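Local coordinates for protein Methylcobalamin\: coenzyme M methyltransferase (Methanosarcina mazei, PDB 4AY7) that catalyses transfer of a methyl group from a methylated corrinoid (methylcobalamin) to coenzyme M in methanogenesis, with zinc as cofactor, at residues Glu155-Val160 / Ile209-Ala214; Ala191-Ala196 / Gln233-Ser238; Phe227-Leu232 / Met258-Phe263; Ala214-Met219 / Val251-Ser256. All coordinates share one frame; numbering follows the deposited sequence.

Interaction 1. Residues Glu155-Val160 / Ile209-Ala214; sequences EGPVTV and IADPVA
The Asp211 carboxylate stands between Gly156 CA, 3.6 Å from Asp211 CG on one face, and the Ala214 methyl over the other, while its oxygens accept hydrogen bonds from the first turn of helix 157-165. In this TIM barrel the two segments run from the C-terminal ends of adjacent parallel strands, one into that helix, the other into a short 3-10 segment; the Glu155-Ala210 bridge and Gly156 N bonding to Ala210 O join them. Asp211 OD2 takes Val158 N at 2.9 Å on its syn lone pair. OD1 accepts two hydrogen bonds from Thr159: the amide on the syn side, the hydroxyl on the anti side. Thr159 OG1, 2.6 Å from Asp211 OD1, lies beside its own backbone N (chi1 -64°), which brings both donors to one oxygen. The helix N-terminus would probably stabilise the negative charge. An alanine at Asp211 would probably leave the Val158 and Thr159 amides, and the Thr159 hydroxyl proton, without their acceptor. Apolar contacts surround this polar centre: Pro157 CD meets Ile209 CD1, and Val158 CG1 meets Val213 CG1. Pro212 packs on the zinc ligand Cys248. Thr159 OG1 also accepts Val213 N, at 3.2 Å with an N-H...O angle of 161°.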
# COMPACT_ATOMS: atom_id res chain seq x y z
N GLU A 155 6.61 -0.86 -0.77
CA GLU A 155 6.99 -1.90 0.18
C GLU A 155 7.51 -1.24 1.45
O GLU A 155 8.13 -0.20 1.42
CB GLU A 155 8.03 -2.89 -0.45
CG GLU A 155 9.32 -2.26 -0.88
CD GLU A 155 9.29 -1.74 -2.34
OE1 GLU A 155 8.24 -1.23 -2.82
OE2 GLU A 155 10.35 -1.78 -2.99
N GLY A 156 7.10 -1.77 2.59
CA GLY A 156 7.40 -1.17 3.89
C GLY A 156 8.74 -1.68 4.40
O GLY A 156 9.34 -2.63 3.82
N PRO A 157 9.23 -1.11 5.50
CA PRO A 157 10.60 -1.40 5.89
C PRO A 157 10.85 -2.84 6.28
O PRO A 157 11.97 -3.33 6.07
CB PRO A 157 10.88 -0.46 7.03
CG PRO A 157 9.61 0.16 7.44
CD PRO A 157 8.62 -0.03 6.32
N VAL A 158 9.86 -3.55 6.78
CA VAL A 158 10.13 -4.92 7.16
C VAL A 158 10.41 -5.72 5.87
O VAL A 158 11.35 -6.50 5.75
CB VAL A 158 9.02 -5.52 7.99
CG1 VAL A 158 9.32 -6.97 8.40
CG2 VAL A 158 8.80 -4.63 9.23
N THR A 159 9.53 -5.55 4.88
CA THR A 159 9.67 -6.25 3.62
C THR A 159 10.95 -5.83 2.87
O THR A 159 11.60 -6.69 2.28
CB THR A 159 8.36 -6.03 2.84
OG1 THR A 159 7.32 -6.66 3.60
CG2 THR A 159 8.37 -6.65 1.40
N VAL A 160 11.33 -4.55 2.97
CA VAL A 160 12.57 -4.08 2.36
C VAL A 160 13.76 -4.75 3.03
O VAL A 160 14.65 -5.21 2.33
CB VAL A 160 12.76 -2.54 2.48
CG1 VAL A 160 14.18 -2.15 2.10
CG2 VAL A 160 11.71 -1.81 1.64
N ILE A 209 2.12 2.07 2.83
CA ILE A 209 3.09 1.03 2.74
C ILE A 209 2.44 -0.32 2.89
O ILE A 209 1.52 -0.51 3.67
CB ILE A 209 4.25 1.20 3.71
CG1 ILE A 209 3.84 0.93 5.14
CG2 ILE A 209 4.90 2.60 3.54
CD1 ILE A 209 4.97 1.06 6.15
N ALA A 210 2.93 -1.27 2.14
CA ALA A 210 2.46 -2.62 2.22
C ALA A 210 3.59 -3.43 2.78
O ALA A 210 4.67 -3.47 2.19
CB ALA A 210 1.99 -3.12 0.86
N ASP A 211 3.40 -4.09 3.91
CA ASP A 211 4.46 -4.75 4.54
C ASP A 211 4.12 -6.18 4.87
O ASP A 211 4.02 -6.54 6.02
CB ASP A 211 4.88 -3.96 5.80
CG ASP A 211 6.42 -3.94 6.01
OD1 ASP A 211 7.07 -4.86 5.48
OD2 ASP A 211 6.97 -3.03 6.75
N PRO A 212 3.98 -7.02 3.86
CA PRO A 212 3.56 -8.39 4.12
C PRO A 212 4.46 -9.23 5.02
O PRO A 212 3.97 -10.11 5.68
CB PRO A 212 3.47 -8.99 2.73
CG PRO A 212 4.40 -8.16 1.90
CD PRO A 212 4.05 -6.78 2.43
N VAL A 213 5.78 -9.02 5.01
CA VAL A 213 6.70 -9.77 5.89
C VAL A 213 6.36 -9.56 7.40
O VAL A 213 6.67 -10.40 8.22
CB VAL A 213 8.20 -9.51 5.49
CG1 VAL A 213 9.19 -10.29 6.37
CG2 VAL A 213 8.43 -9.98 4.04
N ALA A 214 5.77 -8.43 7.74
CA ALA A 214 5.43 -8.16 9.14
C ALA A 214 4.19 -8.95 9.62
O ALA A 214 3.86 -8.93 10.81
CB ALA A 214 5.26 -6.64 9.32

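Interaction 2. Residues Ala191-Ala196 / Gln233-Ser238; sequences ASIIYA and QKFASS
Phe235 reaches across to helix 178-202 with one side of its ring, where Ser192, Ile193 and Ala196 receive it. CE2 and CD2 each lie 3.8 Å from Ser192 CB, and CZ approaches the Ala196 methyl at the same distance. The Ser192 carbonyl oxygen sits at the ring edge, near its plane, 3.7 Å from CE2. Phe235 CG is anti to the backbone N (chi1 -180°), the torsion that starts the ring off toward this helix. Ile193 slides past it in the opposite direction: its CG1 rests 4.0 Å from Phe235 CD2, and its CD1 runs on to Ser238 CB at 3.6 Å. An alanine at Ile193 would probably open a gap beside Phe235 CD2 and leave Ser238 CB without its apolar neighbour.

One step out, Ser238 OG bonds back to Lys234 O at 2.6 Å, which fixes the hydroxyl on its own helix while CB faces Ile193. Ser192 OG likewise turns to its own helix, at Ala188 O. Met154 and Ile209, from strands 150-155 and 206-210, pack against Phe235 from the barrel wall. The helices flank strand 206-210 in sequence, an alpha-beta-alpha unit of the TIM barrel, and run roughly parallel; the axes of the two short segments approach to 9.6 Å and cross at -26°. Immediately beyond, Asn197 ND2 ties the helices by bonding to Ser238 O. With the Ser192 and Ser238 hydroxyls bonded within their own helices, the two segments themselves meet mostly through carbon atoms, by shape and van der Waals contact, with the Ser192 carbonyl at the ring edge.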
# COMPACT_ATOMS: atom_id res chain seq x y z
N ALA A 191 16.18 3.90 4.18
CA ALA A 191 15.93 3.96 2.73
C ALA A 191 14.44 4.24 2.52
O ALA A 191 14.06 5.00 1.63
CB ALA A 191 16.34 2.63 2.01
N SER A 192 13.60 3.59 3.29
CA SER A 192 12.12 3.73 3.15
C SER A 192 11.68 5.18 3.35
O SER A 192 10.89 5.71 2.59
CB SER A 192 11.40 2.77 4.13
OG SER A 192 11.52 1.43 3.60
N ILE A 193 12.25 5.83 4.35
CA ILE A 193 11.83 7.18 4.69
C ILE A 193 12.28 8.12 3.57
O ILE A 193 11.51 9.02 3.11
CB ILE A 193 12.48 7.59 6.03
CG1 ILE A 193 11.82 6.82 7.12
CG2 ILE A 193 12.46 9.09 6.19
CD1 ILE A 193 12.57 6.89 8.42
N ILE A 194 13.50 7.91 3.10
CA ILE A 194 14.04 8.73 2.00
C ILE A 194 13.13 8.67 0.76
O ILE A 194 12.82 9.69 0.14
CB ILE A 194 15.47 8.35 1.62
CG1 ILE A 194 16.47 8.72 2.76
CG2 ILE A 194 15.88 9.01 0.27
CD1 ILE A 194 17.83 8.03 2.74
N TYR A 195 12.77 7.47 0.36
CA TYR A 195 11.91 7.28 -0.86
C TYR A 195 10.52 7.83 -0.63
O TYR A 195 9.98 8.56 -1.46
CB TYR A 195 11.84 5.80 -1.16
CG TYR A 195 10.94 5.41 -2.34
CD1 TYR A 195 10.86 6.19 -3.49
CD2 TYR A 195 10.19 4.25 -2.30
CE1 TYR A 195 10.05 5.84 -4.57
CE2 TYR A 195 9.41 3.82 -3.40
CZ TYR A 195 9.33 4.65 -4.53
OH TYR A 195 8.54 4.31 -5.59
N ALA A 196 9.94 7.51 0.52
CA ALA A 196 8.60 8.04 0.87
C ALA A 196 8.54 9.58 0.79
O ALA A 196 7.68 10.13 0.14
CB ALA A 196 8.19 7.55 2.27
N GLN A 233 7.05 2.67 13.60
CA GLN A 233 6.95 3.96 14.32
C GLN A 233 7.90 5.02 13.79
O GLN A 233 7.49 6.18 13.58
CB GLN A 233 7.20 3.78 15.80
CG GLN A 233 6.02 3.12 16.46
CD GLN A 233 6.27 2.69 17.92
OE1 GLN A 233 7.38 2.34 18.29
NE2 GLN A 233 5.22 2.67 18.70
N LYS A 234 9.15 4.63 13.50
CA LYS A 234 10.12 5.60 13.01
C LYS A 234 9.75 6.06 11.62
O LYS A 234 9.89 7.25 11.27
CB LYS A 234 11.51 5.03 13.01
CG LYS A 234 12.58 6.02 12.63
CD LYS A 234 13.91 5.28 12.58
CE LYS A 234 15.10 6.22 12.38
NZ LYS A 234 14.97 7.38 13.32
N PHE A 235 9.29 5.10 10.78
CA PHE A 235 8.82 5.50 9.46
C PHE A 235 7.69 6.53 9.52
O PHE A 235 7.75 7.60 8.85
CB PHE A 235 8.32 4.25 8.72
CG PHE A 235 7.82 4.53 7.34
CD1 PHE A 235 6.52 4.84 7.12
CD2 PHE A 235 8.71 4.45 6.24
CE1 PHE A 235 6.04 5.08 5.84
CE2 PHE A 235 8.26 4.72 4.96
CZ PHE A 235 6.91 5.05 4.77
N ALA A 236 6.64 6.21 10.28
CA ALA A 236 5.42 7.04 10.31
C ALA A 236 5.79 8.39 10.86
O ALA A 236 5.36 9.42 10.34
CB ALA A 236 4.36 6.44 11.18
N SER A 237 6.69 8.40 11.83
CA SER A 237 7.05 9.71 12.40
C SER A 237 7.94 10.58 11.51
O SER A 237 8.02 11.79 11.71
CB SER A 237 7.59 9.55 13.81
OG SER A 237 8.90 9.02 13.75
N SER A 238 8.70 9.96 10.61
CA SER A 238 9.68 10.68 9.81
C SER A 238 9.19 11.10 8.42
O SER A 238 9.88 11.86 7.70
CB SER A 238 10.89 9.78 9.66
OG SER A 238 11.38 9.32 10.94

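Interaction 3. Residues Phe227-Leu232 / Met258-Phe263; sequences FLKSRL and MADCGF
Lys229 stretches from helix 221-238 to the turn that follows helix 252-259, its CG anti to the backbone N (chi1 -172°) and its chain extended beyond. Low on the chain, CG rests 3.8 Å from Cys261 SG. Farther out, CE passes 3.7 Å from Asp260 CB, and NZ forms a salt bridge with Asp260 OD2 at 3.2 Å, met on the anti side and 16° out of the carboxylate plane. The other oxygen, OD1, pairs with Arg285, so the Asp260 carboxylate ties two basic side chains together; its charge is probably well balanced by them. One turn after Lys229, Leu232 brings CB against Cys261 SG at 4.0 Å. The same CB lies in the plane of the Phe263 ring, at its edge, 4.0 Å from CE1. Leu232 O approaches this ring obliquely, 3.6 Å from CE1. The contact thus runs from an ion pair at one end to a thiol, aliphatic and aromatic cluster at the other. Within the TIM barrel, it joins successive helices across strand 242-246: Leu245 of that strand touches both Leu232 and Phe263, and Phe235 and Ala236 of helix 221-238 continue the packing on the Phe263 ring.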
# COMPACT_ATOMS: atom_id res chain seq x y z
N PHE A 227 10.91 -6.17 17.59
CA PHE A 227 11.78 -5.59 16.54
C PHE A 227 11.16 -4.71 15.46
O PHE A 227 11.81 -3.78 14.97
CB PHE A 227 12.54 -6.68 15.76
CG PHE A 227 13.30 -7.64 16.63
CD1 PHE A 227 14.43 -7.26 17.28
CD2 PHE A 227 12.86 -8.96 16.76
CE1 PHE A 227 15.11 -8.16 18.08
CE2 PHE A 227 13.51 -9.86 17.58
CZ PHE A 227 14.63 -9.47 18.22
N LEU A 228 9.92 -5.02 15.09
CA LEU A 228 9.30 -4.41 13.89
C LEU A 228 8.60 -3.13 14.21
O LEU A 228 8.74 -2.15 13.49
CB LEU A 228 8.41 -5.43 13.23
CG LEU A 228 9.02 -6.81 12.93
CD1 LEU A 228 8.03 -7.70 12.11
CD2 LEU A 228 10.42 -6.71 12.24
N LYS A 229 7.85 -3.10 15.32
CA LYS A 229 7.04 -1.95 15.70
C LYS A 229 7.86 -0.66 15.73
O LYS A 229 7.43 0.35 15.19
CB LYS A 229 6.43 -2.22 17.08
CG LYS A 229 5.41 -1.21 17.52
CD LYS A 229 4.68 -1.75 18.75
CE LYS A 229 4.08 -0.66 19.57
NZ LYS A 229 2.95 -1.15 20.47
N SER A 230 9.05 -0.72 16.33
CA SER A 230 9.88 0.49 16.44
C SER A 230 10.30 1.08 15.12
O SER A 230 10.34 2.34 14.99
CB SER A 230 11.11 0.32 17.38
OG SER A 230 11.97 -0.65 16.81
N ARG A 231 10.55 0.23 14.11
CA ARG A 231 10.88 0.75 12.83
C ARG A 231 9.70 1.34 12.14
O ARG A 231 9.81 2.38 11.49
CB ARG A 231 11.62 -0.30 11.94
CG ARG A 231 13.08 -0.55 12.33
CD ARG A 231 13.27 -1.53 13.50
NE ARG A 231 14.67 -1.55 13.94
CZ ARG A 231 15.15 -2.22 14.96
NH1 ARG A 231 14.39 -2.97 15.74
NH2 ARG A 231 16.44 -2.05 15.28
N LEU A 232 8.57 0.66 12.20
CA LEU A 232 7.30 1.22 11.61
C LEU A 232 6.92 2.57 12.26
O LEU A 232 6.62 3.52 11.53
CB LEU A 232 6.18 0.21 11.77
CG LEU A 232 6.36 -1.04 10.92
CD1 LEU A 232 5.42 -2.20 11.34
CD2 LEU A 232 6.16 -0.73 9.42
N MET A 258 -0.28 -2.65 15.71
CA MET A 258 -0.29 -1.81 14.52
C MET A 258 -0.84 -0.43 14.80
O MET A 258 -0.37 0.56 14.25
CB MET A 258 -1.12 -2.49 13.43
CG MET A 258 -0.45 -3.77 12.83
SD MET A 258 -1.53 -4.72 11.76
CE MET A 258 -1.88 -3.49 10.50
N ALA A 259 -1.90 -0.38 15.64
CA ALA A 259 -2.58 0.85 15.95
C ALA A 259 -1.72 1.78 16.77
O ALA A 259 -2.01 2.96 16.81
CB ALA A 259 -3.95 0.59 16.63
N ASP A 260 -0.69 1.25 17.43
CA ASP A 260 0.31 2.06 18.15
C ASP A 260 1.52 2.53 17.28
O ASP A 260 2.45 3.12 17.85
CB ASP A 260 0.88 1.23 19.32
CG ASP A 260 -0.10 0.97 20.43
OD1 ASP A 260 -1.00 1.79 20.69
OD2 ASP A 260 0.03 -0.08 21.10
N CYS A 261 1.52 2.30 15.95
CA CYS A 261 2.74 2.58 15.15
C CYS A 261 2.77 3.99 14.59
O CYS A 261 3.74 4.36 13.94
CB CYS A 261 2.96 1.59 14.05
SG CYS A 261 3.31 -0.12 14.55
N GLY A 262 1.70 4.75 14.80
CA GLY A 262 1.71 6.13 14.34
C GLY A 262 1.24 6.45 12.95
O GLY A 262 1.33 7.59 12.52
N PHE A 263 0.65 5.47 12.29
CA PHE A 263 0.03 5.68 11.00
C PHE A 263 -1.37 6.20 11.19
O PHE A 263 -2.05 5.71 12.07
CB PHE A 263 -0.03 4.35 10.25
CG PHE A 263 1.32 3.85 9.83
CD1 PHE A 263 2.09 3.13 10.74
CD2 PHE A 263 1.80 4.05 8.53
CE1 PHE A 263 3.36 2.66 10.39
CE2 PHE A 263 3.04 3.58 8.17
CZ PHE A 263 3.84 2.89 9.10

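Interaction 4. Residues Ala214-Met219 / Val251-Ser256; sequences ASPDLM and VNPILS
Ile254 and Pro216 reach toward each other tip to tip, joining the loop after strand 206-210 to the first part of helix 252-259, which follows strand 242-246, at the C-terminal ends of the TIM-barrel strands. From Ile254 CB the side chain divides. CG2 takes the branch that comes 4.2 Å from Pro216 CG. CG1 lies between the backbone N and the carbonyl carbon (chi1 64°), and from there it meets Pro216 CG at 3.9 Å. Beyond it CD1, at the tip, rests 3.9 Å from Pro216 CD and extends to the carbonyl oxygen of Ala214, 3.6 Å away.

The same two ring atoms have further neighbours: Pro216 CD lies 4.1 Å from Val251 CG1, and Pro216 CG reaches Pro253 CD more loosely at 4.4 Å. Behind Ile254, Ile247 and Phe224 continue the apolar surface. The contact itself is wholly of van der Waals kind, but it lies near the zinc site, with the Val251 side chain about 6 Å from that of the zinc ligand Cys248. Ser215, just before Pro216, connects the loop to that ligand through a bond of OG with Cys248 O. The same hydroxyl oxygen closes an ST turn around Pro216, with Ser215 OG accepting Asp217 N at 3.1 Å and an N-H...O angle of 160°.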
# COMPACT_ATOMS: atom_id res chain seq x y z
N ALA A 214 5.77 -8.43 7.74
CA ALA A 214 5.43 -8.16 9.14
C ALA A 214 4.19 -8.95 9.62
O ALA A 214 3.86 -8.93 10.81
CB ALA A 214 5.26 -6.64 9.32
N SER A 215 3.53 -9.65 8.70
CA SER A 215 2.37 -10.47 9.00
C SER A 215 2.67 -11.60 9.96
O SER A 215 3.72 -12.18 9.91
CB SER A 215 1.80 -11.02 7.71
OG SER A 215 0.68 -11.88 7.95
N PRO A 216 1.76 -11.86 10.93
CA PRO A 216 1.90 -13.04 11.76
C PRO A 216 1.98 -14.31 10.92
O PRO A 216 2.39 -15.34 11.42
CB PRO A 216 0.58 -13.01 12.59
CG PRO A 216 0.29 -11.54 12.68
CD PRO A 216 0.54 -11.11 11.26
N ASP A 217 1.55 -14.27 9.66
CA ASP A 217 1.71 -15.44 8.83
C ASP A 217 3.19 -15.75 8.58
O ASP A 217 3.49 -16.89 8.28
CB ASP A 217 1.01 -15.28 7.49
CG ASP A 217 -0.50 -15.18 7.61
OD1 ASP A 217 -1.06 -15.92 8.43
OD2 ASP A 217 -1.14 -14.36 6.90
N LEU A 218 4.07 -14.74 8.67
CA LEU A 218 5.52 -14.87 8.35
C LEU A 218 6.41 -14.60 9.58
O LEU A 218 7.40 -15.30 9.75
CB LEU A 218 5.91 -13.92 7.21
CG LEU A 218 5.24 -14.26 5.85
CD1 LEU A 218 5.21 -13.16 4.78
CD2 LEU A 218 5.89 -15.52 5.33
N MET A 219 6.10 -13.57 10.39
CA MET A 219 6.89 -13.25 11.62
C MET A 219 5.98 -13.33 12.85
O MET A 219 4.87 -12.82 12.81
CB MET A 219 7.47 -11.83 11.52
CG MET A 219 8.49 -11.63 10.42
SD MET A 219 10.11 -12.41 10.74
CE MET A 219 10.57 -11.61 12.30
N VAL A 251 -3.85 -10.59 10.69
CA VAL A 251 -3.17 -9.64 11.56
C VAL A 251 -3.86 -9.42 12.91
O VAL A 251 -3.37 -8.61 13.64
CB VAL A 251 -2.98 -8.24 10.89
CG1 VAL A 251 -2.06 -8.32 9.71
CG2 VAL A 251 -4.30 -7.60 10.45
N ASN A 252 -4.96 -10.10 13.28
CA ASN A 252 -5.55 -9.81 14.59
C ASN A 252 -4.58 -9.86 15.79
O ASN A 252 -4.71 -9.05 16.72
CB ASN A 252 -6.76 -10.66 14.89
CG ASN A 252 -8.00 -10.19 14.15
OD1 ASN A 252 -8.13 -9.01 13.88
ND2 ASN A 252 -8.79 -11.11 13.70
N PRO A 253 -3.58 -10.78 15.75
CA PRO A 253 -2.70 -10.88 16.95
C PRO A 253 -1.73 -9.70 17.11
O PRO A 253 -1.18 -9.52 18.19
CB PRO A 253 -1.96 -12.19 16.75
CG PRO A 253 -2.78 -12.96 15.73
CD PRO A 253 -3.50 -11.97 14.88
N ILE A 254 -1.70 -8.82 16.13
CA ILE A 254 -0.93 -7.61 16.17
C ILE A 254 -1.66 -6.36 15.80
O ILE A 254 -1.06 -5.30 15.79
CB ILE A 254 0.32 -7.69 15.17
CG1 ILE A 254 -0.08 -7.82 13.67
CG2 ILE A 254 1.31 -8.78 15.63
CD1 ILE A 254 1.08 -7.57 12.70
N LEU A 255 -2.96 -6.48 15.50
CA LEU A 255 -3.78 -5.32 15.14
C LEU A 255 -3.65 -4.19 16.13
O LEU A 255 -3.49 -3.05 15.73
CB LEU A 255 -5.24 -5.74 14.95
CG LEU A 255 -6.13 -4.71 14.29
CD1 LEU A 255 -5.51 -4.24 12.96
CD2 LEU A 255 -7.53 -5.31 14.08
N SER A 256 -3.76 -4.48 17.43
CA SER A 256 -3.65 -3.43 18.46
C SER A 256 -2.24 -2.78 18.49
O SER A 256 -2.12 -1.58 18.58
CB SER A 256 -4.04 -3.98 19.86
OG SER A 256 -4.07 -2.94 20.80

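How the interactions relate
Interactions 1 and 3 are buried, interaction 4 largely so, and interaction 2 runs out to the exposed Lys234. Chemistry follows place: interaction 1, near the zinc site, is a dense polar network at a strand end and helix start; interactions 2 and 4 are apolar; interaction 3 adds a salt bridge to apolar packing. Helix 221-238 supplies segments to interactions 2 and 3, and helix 252-259 to interactions 3 and 4, while Ala214 belongs to both 1 and 4. Ile209 of interaction 1 touches Phe235, Leu232 and Phe263, joining the strand to both helix contacts. Interactions 2 and 4 do not touch, with nearest atoms about 8 Å apart.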